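Local coordinates for NudC domain-containing protein 2 (Mus musculus, PDB 2RH0) that interacts with LIS1 and may regulate the LIS1/dynein pathway by stabilising LIS1 together with the Hsp90 chaperone, at residues Ala93-Trp97 with Met115-Thr120. Sequence-based numbering, arbitrary orientation.
Sequences AANCW and MQRKLT
Gln116 of helix 109-127 reaches across to the loop between strands 81-87 and 104-106, part of the CS family region, and donates an N-H from NE2 to Ala93 O at 2.8 Å. The N-H...O angle is 169° and Ala93 O lies in the plane of the amide, though NE2 sits above the carbonyl plane of Ala93. A bend at chi2 (65°) folds the Gln116 chain round to bring the amide there. On the same amide, OE1 meets Cys96 CB at 3.3 Å.

Apolar packing surrounds Cys96. Its CB packs on Leu119 CD2 at 3.7 Å, while SG, anti to the backbone N (chi1 -179°), extends to CB of Met115, modelled as selenomethionine, at 4.1 Å.

Ala93 CB rests over the helix backbone, 3.9 Å from Leu119 O. Within the helix, Thr120 N and OG1 both bond to Gln116 O.

Replacing Gln116 with an alanine would probably leave Ala93 O without this donor and open a gap beside Cys96. Gln20 of the second subunit bonds to Trp97 O and packs on Cys96 and Met115. One directional bond thus fixes Ala93 O, while apolar contacts set the loop-helix spacing at residues that themselves form the subunit interface.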
loop_
_atom_site.group_PDB
_atom_site.type_symbol
_atom_site.label_atom_id
_atom_site.label_comp_id
_atom_site.label_asym_id
_atom_site.label_seq_id
_atom_site.Cartn_x
_atom_site.Cartn_y
_atom_site.Cartn_z
ATOM N N ALA A 93 -20.711 -2.802 3.611
ATOM C CA ALA A 93 -19.979 -2.682 2.327
ATOM C C ALA A 93 -20.535 -1.502 1.490
ATOM O O ALA A 93 -19.833 -0.969 0.613
ATOM C CB ALA A 93 -19.985 -4.001 1.518
ATOM N N ALA A 94 -21.788 -1.114 1.773
ATOM C CA ALA A 94 -22.445 0.066 1.161
ATOM C C ALA A 94 -21.986 1.409 1.762
ATOM O O ALA A 94 -22.458 2.461 1.329
ATOM C CB ALA A 94 -23.953 -0.035 1.285
ATOM N N ASN A 95 -21.118 1.367 2.776
ATOM C CA ASN A 95 -20.463 2.562 3.325
ATOM C C ASN A 95 -19.001 2.591 2.875
ATOM O O ASN A 95 -18.076 2.742 3.649
ATOM C CB ASN A 95 -20.544 2.550 4.837
ATOM C CG ASN A 95 -21.972 2.491 5.339
ATOM O OD1 ASN A 95 -22.378 1.503 5.964
ATOM N ND2 ASN A 95 -22.756 3.547 5.060
ATOM N N CYS A 96 -18.809 2.411 1.589
ATOM C CA CYS A 96 -17.500 2.506 1.019
ATOM C C CYS A 96 -17.254 3.994 0.749
ATOM O O CYS A 96 -17.966 4.589 -0.048
ATOM C CB CYS A 96 -17.483 1.717 -0.253
ATOM S SG CYS A 96 -15.874 1.745 -1.038
ATOM N N TRP A 97 -16.275 4.605 1.416
ATOM C CA TRP A 97 -15.992 6.021 1.214
ATOM C C TRP A 97 -15.369 6.228 -0.146
ATOM O O TRP A 97 -14.480 5.498 -0.511
ATOM C CB TRP A 97 -15.017 6.544 2.268
ATOM C CG TRP A 97 -15.578 6.663 3.666
ATOM C CD1 TRP A 97 -16.606 5.952 4.209
ATOM C CD2 TRP A 97 -15.046 7.468 4.719
ATOM N NE1 TRP A 97 -16.790 6.319 5.537
ATOM C CE2 TRP A 97 -15.838 7.240 5.872
ATOM C CE3 TRP A 97 -14.006 8.393 4.793
ATOM C CZ2 TRP A 97 -15.602 7.892 7.070
ATOM C CZ3 TRP A 97 -13.779 9.042 5.986
ATOM C CH2 TRP A 97 -14.571 8.794 7.103
HETATM N N MSE A 115 -11.745 -0.514 -4.345
HETATM C CA MSE A 115 -12.085 -0.395 -2.938
HETATM C C MSE A 115 -13.381 -1.067 -2.618
HETATM O O MSE A 115 -13.459 -1.794 -1.647
HETATM C CB MSE A 115 -12.107 1.082 -2.521
HETATM C CG MSE A 115 -10.722 1.701 -2.463
HETATM SE SE MSE A 115 -10.777 3.583 -1.970
HETATM C CE MSE A 115 -8.946 3.851 -1.551
ATOM N N GLN A 116 -14.406 -0.856 -3.438
ATOM C CA GLN A 116 -15.718 -1.456 -3.215
ATOM C C GLN A 116 -15.673 -2.985 -3.280
ATOM O O GLN A 116 -16.327 -3.673 -2.501
ATOM C CB GLN A 116 -16.725 -0.919 -4.247
ATOM C CG GLN A 116 -18.119 -1.487 -4.048
ATOM C CD GLN A 116 -18.723 -1.052 -2.716
ATOM O OE1 GLN A 116 -19.197 0.056 -2.593
ATOM N NE2 GLN A 116 -18.688 -1.928 -1.718
ATOM N N ARG A 117 -14.934 -3.507 -4.262
ATOM C CA ARG A 117 -14.751 -4.918 -4.380
ATOM C C ARG A 117 -14.103 -5.538 -3.165
ATOM O O ARG A 117 -14.513 -6.598 -2.779
ATOM C CB ARG A 117 -13.925 -5.263 -5.622
ATOM C CG ARG A 117 -14.733 -5.159 -6.877
ATOM C CD ARG A 117 -13.849 -5.512 -8.068
ATOM N NE ARG A 117 -14.676 -5.650 -9.229
ATOM C CZ ARG A 117 -15.277 -6.784 -9.593
ATOM N NH1 ARG A 117 -15.140 -7.868 -8.889
ATOM N NH2 ARG A 117 -16.030 -6.785 -10.677
ATOM N N LYS A 118 -13.129 -4.886 -2.544
ATOM C CA LYS A 118 -12.470 -5.460 -1.372
ATOM C C LYS A 118 -13.409 -5.474 -0.165
ATOM O O LYS A 118 -13.410 -6.423 0.641
ATOM C CB LYS A 118 -11.168 -4.719 -1.044
ATOM C CG LYS A 118 -10.393 -5.284 0.168
ATOM C CD LYS A 118 -10.002 -6.756 -0.026
ATOM C CE LYS A 118 -9.135 -7.278 1.121
ATOM N NZ LYS A 118 -9.787 -7.096 2.455
ATOM N N LEU A 119 -14.197 -4.429 -0.034
ATOM C CA LEU A 119 -15.174 -4.345 1.046
ATOM C C LEU A 119 -16.308 -5.388 0.880
ATOM O O LEU A 119 -16.705 -6.022 1.841
ATOM C CB LEU A 119 -15.763 -2.954 1.105
ATOM C CG LEU A 119 -15.047 -2.008 2.081
ATOM C CD1 LEU A 119 -13.539 -2.049 1.970
ATOM C CD2 LEU A 119 -15.584 -0.662 1.903
ATOM N N THR A 120 -16.820 -5.541 -0.333
ATOM C CA THR A 120 -17.783 -6.604 -0.648
ATOM C C THR A 120 -17.248 -7.958 -0.305
ATOM O O THR A 120 -17.971 -8.775 0.283
ATOM C CB THR A 120 -18.135 -6.655 -2.115
ATOM O OG1 THR A 120 -18.600 -5.386 -2.510
ATOM C CG2 THR A 120 -19.208 -7.714 -2.356
#